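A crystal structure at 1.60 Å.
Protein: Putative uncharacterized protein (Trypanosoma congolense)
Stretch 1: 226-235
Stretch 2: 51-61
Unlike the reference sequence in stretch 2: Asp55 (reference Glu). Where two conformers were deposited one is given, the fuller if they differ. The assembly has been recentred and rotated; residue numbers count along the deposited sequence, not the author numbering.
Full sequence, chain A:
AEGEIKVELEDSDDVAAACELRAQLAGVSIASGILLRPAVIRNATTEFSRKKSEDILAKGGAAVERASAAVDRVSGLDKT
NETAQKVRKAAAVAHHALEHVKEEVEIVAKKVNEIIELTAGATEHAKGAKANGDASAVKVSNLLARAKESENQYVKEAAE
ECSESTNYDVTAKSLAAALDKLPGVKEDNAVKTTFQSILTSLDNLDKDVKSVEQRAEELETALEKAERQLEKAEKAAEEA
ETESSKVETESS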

ATOM      1  N   ALA A 226     -17.951  12.946  -1.437  1.00 17.82           N
ATOM      2  CA  ALA A 226     -19.075  12.610  -0.531  1.00 17.15           C
ATOM      3  C   ALA A 226     -19.404  13.767   0.377  1.00 17.54           C
ATOM      4  O   ALA A 226     -20.566  14.035   0.622  1.00 17.24           O
ATOM      5  CB  ALA A 226     -18.675  11.323   0.267  1.00 16.60           C
ATOM      6  N   GLU A 227     -18.350  14.472   0.851  1.00 19.16           N
ATOM      7  CA  GLU A 227     -18.523  15.658   1.677  1.00 20.61           C
ATOM      8  C   GLU A 227     -19.270  16.767   0.967  1.00 18.51           C
ATOM      9  O   GLU A 227     -20.188  17.373   1.548  1.00 19.68           O
ATOM     10  CB  GLU A 227     -17.127  16.203   1.961  1.00 23.60           C
ATOM     11  CG  GLU A 227     -16.366  15.313   2.935  1.00 29.53           C
ATOM     12  CD  GLU A 227     -14.834  15.502   2.883  1.00 37.56           C
ATOM     13  OE1 GLU A 227     -14.297  16.373   2.134  1.00 36.05           O
ATOM     14  OE2 GLU A 227     -14.152  14.708   3.585  1.00 37.67           O
ATOM     15  N   ARG A 228     -18.935  16.948  -0.306  1.00 18.39           N
ATOM     16  CA  ARG A 228     -19.636  17.970  -1.116  1.00 16.93           C
ATOM     17  C   ARG A 228     -21.122  17.644  -1.304  1.00 16.46           C
ATOM     18  O   ARG A 228     -21.989  18.515  -1.172  1.00 17.15           O
ATOM     19  CB  ARG A 228     -19.020  18.159  -2.500  1.00 17.43           C
ATOM     20  CG  ARG A 228     -17.682  18.930  -2.450  1.00 19.59           C
ATOM     21  CD  ARG A 228     -17.228  19.264  -3.867  1.00 19.90           C
ATOM     22  NE  ARG A 228     -16.287  20.417  -3.810  1.00 22.20           N
ATOM     23  CZ  ARG A 228     -15.352  20.673  -4.725  1.00 24.84           C
ATOM     24  NH1 ARG A 228     -15.198  19.856  -5.769  1.00 27.38           N
ATOM     25  NH2 ARG A 228     -14.537  21.742  -4.577  1.00 21.30           N
ATOM     26  N   GLN A 229     -21.376  16.379  -1.624  1.00 15.95           N
ATOM     27  CA  GLN A 229     -22.778  15.951  -1.872  1.00 16.05           C
ATOM     28  C   GLN A 229     -23.580  15.973  -0.583  1.00 16.93           C
ATOM     29  O   GLN A 229     -24.776  16.301  -0.599  1.00 16.26           O
ATOM     30  CB  GLN A 229     -22.797  14.581  -2.550  1.00 16.90           C
ATOM     31  CG  GLN A 229     -22.180  14.602  -3.958  1.00 19.18           C
ATOM     32  CD  GLN A 229     -22.811  15.691  -4.757  1.00 21.83           C
ATOM     33  OE1 GLN A 229     -24.024  15.772  -4.887  1.00 22.50           O
ATOM     34  NE2 GLN A 229     -21.940  16.679  -5.197  1.00 29.66           N
ATOM     35  N   LEU A 230     -22.950  15.604   0.541  1.00 17.09           N
ATOM     36  CA  LEU A 230     -23.604  15.763   1.827  1.00 17.40           C
ATOM     37  C   LEU A 230     -24.006  17.191   2.139  1.00 17.73           C
ATOM     38  O   LEU A 230     -25.122  17.434   2.615  1.00 17.58           O
ATOM     39  CB  LEU A 230     -22.741  15.178   2.981  1.00 17.95           C
ATOM     40  CG  LEU A 230     -23.401  15.364   4.349  1.00 17.49           C
ATOM     41  CD1 LEU A 230     -24.756  14.569   4.518  1.00 18.42           C
ATOM     42  CD2 LEU A 230     -22.355  14.892   5.394  1.00 19.10           C
ATOM     43  N   GLU A 231     -23.080  18.128   1.890  1.00 17.64           N
ATOM     44  CA  GLU A 231     -23.379  19.525   2.091  1.00 19.01           C
ATOM     45  C   GLU A 231     -24.625  19.948   1.269  1.00 18.43           C
ATOM     46  O   GLU A 231     -25.460  20.668   1.788  1.00 18.29           O
ATOM     47  CB  GLU A 231     -22.154  20.371   1.807  1.00 21.55           C
ATOM     48  CG  GLU A 231     -22.530  21.822   1.993  1.00 26.15           C
ATOM     49  CD  GLU A 231     -21.497  22.739   2.582  1.00 33.63           C
ATOM     50  OE1 GLU A 231     -20.483  22.276   3.135  1.00 37.07           O
ATOM     51  OE2 GLU A 231     -21.728  23.967   2.456  1.00 34.52           O
ATOM     52  N   LYS A 232     -24.693  19.526  -0.001  1.00 17.41           N
ATOM     53  CA  LYS A 232     -25.842  19.834  -0.833  1.00 17.29           C
ATOM     54  C   LYS A 232     -27.130  19.268  -0.204  1.00 16.24           C
ATOM     55  O   LYS A 232     -28.132  19.966  -0.074  1.00 16.47           O
ATOM     56  CB  LYS A 232     -25.593  19.333  -2.264  1.00 18.03           C
ATOM     57  CG  LYS A 232     -26.771  19.790  -3.159  1.00 18.88           C
ATOM     58  CD  LYS A 232     -26.636  19.355  -4.616  1.00 20.89           C
ATOM     59  CE  LYS A 232     -25.414  19.922  -5.288  1.00 21.64           C
ATOM     60  NZ  LYS A 232     -25.623  19.724  -6.789  1.00 20.03           N
ATOM     61  N   ALA A 233     -27.041  18.004   0.217  1.00 16.34           N
ATOM     62  CA  ALA A 233     -28.213  17.353   0.777  1.00 17.12           C
ATOM     63  C   ALA A 233     -28.669  18.048   2.055  1.00 17.36           C
ATOM     64  O   ALA A 233     -29.877  18.221   2.252  1.00 18.30           O
ATOM     65  CB  ALA A 233     -27.921  15.886   1.052  1.00 17.41           C
ATOM     66  N   GLU A 234     -27.709  18.429   2.909  1.00 17.39           N
ATOM     67  CA  GLU A 234     -28.058  19.101   4.174  1.00 19.34           C
ATOM     68  C   GLU A 234     -28.637  20.495   3.980  1.00 19.94           C
ATOM     69  O   GLU A 234     -29.605  20.847   4.629  1.00 21.22           O
ATOM     70  CB  GLU A 234     -26.836  19.198   5.088  1.00 21.92           C
ATOM     71  CG  GLU A 234     -26.407  17.864   5.673  1.00 22.88           C
ATOM     72  CD  GLU A 234     -25.102  17.998   6.458  1.00 28.29           C
ATOM     73  OE1 GLU A 234     -24.291  18.885   6.142  1.00 33.14           O
ATOM     74  OE2 GLU A 234     -24.835  17.135   7.318  1.00 31.39           O
ATOM     75  N   LYS A 235     -28.097  21.273   3.051  1.00 19.54           N
ATOM     76  CA  LYS A 235     -28.678  22.593   2.772  1.00 20.64           C
ATOM     77  C   LYS A 235     -30.057  22.500   2.166  1.00 19.78           C
ATOM     78  O   LYS A 235     -30.918  23.269   2.524  1.00 20.93           O
ATOM     79  CB  LYS A 235     -27.734  23.391   1.851  1.00 22.18           C
ATOM     80  CG  LYS A 235     -26.383  23.678   2.517  1.00 28.49           C
ATOM     81  CD  LYS A 235     -26.462  24.826   3.524  1.00 33.40           C
ATOM     82  CE  LYS A 235     -25.310  24.735   4.524  1.00 39.59           C
ATOM     83  NZ  LYS A 235     -25.322  25.945   5.396  1.00 46.70           N
TER
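Stretch 2 (51-61) KKSEDILAKGG

Residues 51-61 form a helix throughout, as do residues 226-235, and both helices extend beyond these limits. The two run in nearly the same direction. Their axes cross at 19° and come within 9.7 Å of each other. No hydrogen bond links them, so packing and one salt bridge make the contact.

Ala226 points toward stretch 2, and its CB lies 4.2 Å from Ile56 CG2. The CA-CB bond of Glu227 points sideways, but its carboxylate comes nearer. Glu227 OE2 forms a salt bridge with Lys52 NZ at 3.2 Å. The stem of the same side chain also touches Ile56, with Glu227 CG 4.1 Å from Ile56 CD1. Arg228 and Gln229 make no contact.

Leu230 is the centre of the packing. Leu230 CD2 lies 4.0 Å from Ile56 CG2 and 4.2 Å from Lys59 CB. Leu230 CD1 lies 3.8 Å from Ile56 O, 3.4 Å from Gly60 N and 4.1 Å from Lys59 CB. Gly60 has no side chain, and the backbones come close here: Leu230 CA is 5.9 Å from Gly60 CA.

Glu231 and Lys232 are out of reach. Ala233 points toward stretch 2 without touching it. Glu234 OE2 reaches within 4.0 Å of Lys59 CB. The amine of Lys59 instead pairs within its own helix, with NZ 3.4 Å from Asp55 OD2 in a salt bridge. Lys235 is out of reach.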

ATOM      1  N   LYS A  51     -14.949   4.839   8.952  1.00 27.14           N
ATOM      2  CA  LYS A  51     -15.884   5.417   9.902  1.00 29.42           C
ATOM      3  C   LYS A  51     -16.312   6.818   9.469  1.00 24.43           C
ATOM      4  O   LYS A  51     -17.488   7.110   9.611  1.00 24.79           O
ATOM      5  CB  LYS A  51     -15.287   5.418  11.326  1.00 33.67           C
ATOM      6  CG  LYS A  51     -15.691   4.143  12.057  1.00 41.67           C
ATOM      7  CD  LYS A  51     -14.741   3.781  13.191  1.00 51.97           C
ATOM      8  CE  LYS A  51     -15.236   2.538  13.908  1.00 54.20           C
ATOM      9  NZ  LYS A  51     -14.069   1.749  14.373  1.00 58.86           N
ATOM     10  N   LYS A  52     -15.416   7.609   8.906  1.00 23.95           N
ATOM     11  CA  LYS A  52     -15.802   8.960   8.405  1.00 23.72           C
ATOM     12  C   LYS A  52     -16.873   8.806   7.305  1.00 21.84           C
ATOM     13  O   LYS A  52     -17.899   9.547   7.297  1.00 21.00           O
ATOM     14  CB  LYS A  52     -14.614   9.713   7.873  1.00 27.37           C
ATOM     15  CG  LYS A  52     -14.895  11.103   7.350  1.00 33.19           C
ATOM     16  CD  LYS A  52     -13.566  11.889   7.279  1.00 40.42           C
ATOM     17  CE  LYS A  52     -13.621  13.051   6.262  1.00 45.54           C
ATOM     18  NZ  LYS A  52     -12.279  13.705   6.022  1.00 39.23           N
ATOM     19  N   SER A  53     -16.635   7.850   6.404  1.00 20.87           N
ATOM     20  CA  SER A  53     -17.617   7.664   5.291  1.00 19.19           C
ATOM     21  C   SER A  53     -18.973   7.182   5.862  1.00 19.13           C
ATOM     22  O   SER A  53     -20.035   7.533   5.324  1.00 16.70           O
ATOM     23  CB  SER A  53     -17.047   6.697   4.232  1.00 19.52           C
ATOM     24  OG  SER A  53     -17.139   5.347   4.675  1.00 21.75           O
ATOM     25  N   GLU A  54     -18.951   6.344   6.926  1.00 19.48           N
ATOM     26  CA  GLU A  54     -20.146   5.860   7.496  1.00 20.07           C
ATOM     27  C   GLU A  54     -20.920   6.982   8.203  1.00 18.88           C
ATOM     28  O   GLU A  54     -22.154   6.998   8.142  1.00 18.59           O
ATOM     29  CB  GLU A  54     -19.782   4.795   8.543  1.00 21.61           C
ATOM     30  CG  GLU A  54     -19.320   3.499   7.886  1.00 23.40           C
ATOM     31  CD  GLU A  54     -18.989   2.392   8.936  1.00 32.66           C
ATOM     32  OE1 GLU A  54     -19.077   2.618  10.166  1.00 33.18           O
ATOM     33  OE2 GLU A  54     -18.709   1.268   8.544  1.00 31.02           O
ATOM     34  N   ASP A  55     -20.179   7.917   8.827  0.50 19.87           N
ATOM     35  CA  ASP A  55     -20.794   9.050   9.500  0.50 20.70           C
ATOM     36  C   ASP A  55     -21.484   9.908   8.454  0.50 18.04           C
ATOM     37  O   ASP A  55     -22.613  10.338   8.660  0.50 17.74           O
ATOM     38  CB  ASP A  55     -19.753   9.913  10.231  0.50 23.07           C
ATOM     39  CG  ASP A  55     -20.397  11.010  11.093  0.50 28.13           C
ATOM     40  OD1 ASP A  55     -21.241  10.690  11.960  0.50 32.31           O
ATOM     41  OD2 ASP A  55     -20.057  12.199  10.935  0.50 31.74           O
ATOM     42  N   ILE A  56     -20.785  10.123   7.337  1.00 17.44           N
ATOM     43  CA  ILE A  56     -21.355  10.922   6.222  1.00 17.37           C
ATOM     44  C   ILE A  56     -22.675  10.311   5.744  1.00 16.78           C
ATOM     45  O   ILE A  56     -23.657  11.039   5.552  1.00 16.21           O
ATOM     46  CB  ILE A  56     -20.329  11.015   5.060  1.00 17.72           C
ATOM     47  CG1 ILE A  56     -19.279  12.021   5.509  1.00 20.31           C
ATOM     48  CG2 ILE A  56     -21.028  11.512   3.785  1.00 17.69           C
ATOM     49  CD1 ILE A  56     -18.070  11.969   4.599  1.00 20.38           C
ATOM     50  N   LEU A  57     -22.704   8.977   5.628  1.00 16.46           N
ATOM     51  CA  LEU A  57     -23.909   8.304   5.151  1.00 17.00           C
ATOM     52  C   LEU A  57     -25.042   8.458   6.171  1.00 16.36           C
ATOM     53  O   LEU A  57     -26.166   8.687   5.783  1.00 18.34           O
ATOM     54  CB  LEU A  57     -23.623   6.807   4.937  1.00 18.60           C
ATOM     55  CG  LEU A  57     -24.759   6.175   4.124  1.00 22.79           C
ATOM     56  CD1 LEU A  57     -25.237   6.901   2.853  1.00 27.24           C
ATOM     57  CD2 LEU A  57     -24.350   4.752   3.762  1.00 24.89           C
ATOM     58  N   ALA A  58     -24.726   8.298   7.438  1.00 17.17           N
ATOM     59  CA  ALA A  58     -25.768   8.439   8.487  1.00 17.18           C
ATOM     60  C   ALA A  58     -26.328   9.877   8.503  1.00 17.60           C
ATOM     61  O   ALA A  58     -27.538  10.069   8.558  1.00 18.73           O
ATOM     62  CB  ALA A  58     -25.156   8.038   9.817  1.00 17.75           C
ATOM     63  N   LYS A  59     -25.444  10.896   8.381  1.00 18.30           N
ATOM     64  CA  LYS A  59     -25.983  12.281   8.341  1.00 18.65           C
ATOM     65  C   LYS A  59     -26.842  12.532   7.116  1.00 17.75           C
ATOM     66  O   LYS A  59     -27.810  13.271   7.168  1.00 18.29           O
ATOM     67  CB  LYS A  59     -24.803  13.287   8.374  1.00 19.71           C
ATOM     68  CG  LYS A  59     -24.167  13.405   9.735  1.00 24.31           C
ATOM     69  CD  LYS A  59     -22.931  14.305   9.639  1.00 28.14           C
ATOM     70  CE  LYS A  59     -22.280  14.684  10.981  1.00 36.38           C
ATOM     71  NZ  LYS A  59     -22.763  13.804  12.088  1.00 41.83           N
ATOM     72  N   GLY A  60     -26.433  11.948   5.973  1.00 17.95           N
ATOM     73  CA  GLY A  60     -27.217  12.060   4.744  1.00 17.81           C
ATOM     74  C   GLY A  60     -28.599  11.392   4.839  1.00 18.49           C
ATOM     75  O   GLY A  60     -29.616  12.010   4.459  1.00 19.06           O
ATOM     76  N   GLY A  61     -28.626  10.197   5.405  1.00 17.56           N
ATOM     77  CA  GLY A  61     -29.912   9.495   5.590  1.00 18.79           C
ATOM     78  C   GLY A  61     -30.822  10.261   6.518  1.00 17.71           C
ATOM     79  O   GLY A  61     -32.025  10.372   6.205  1.00 18.73           O
TER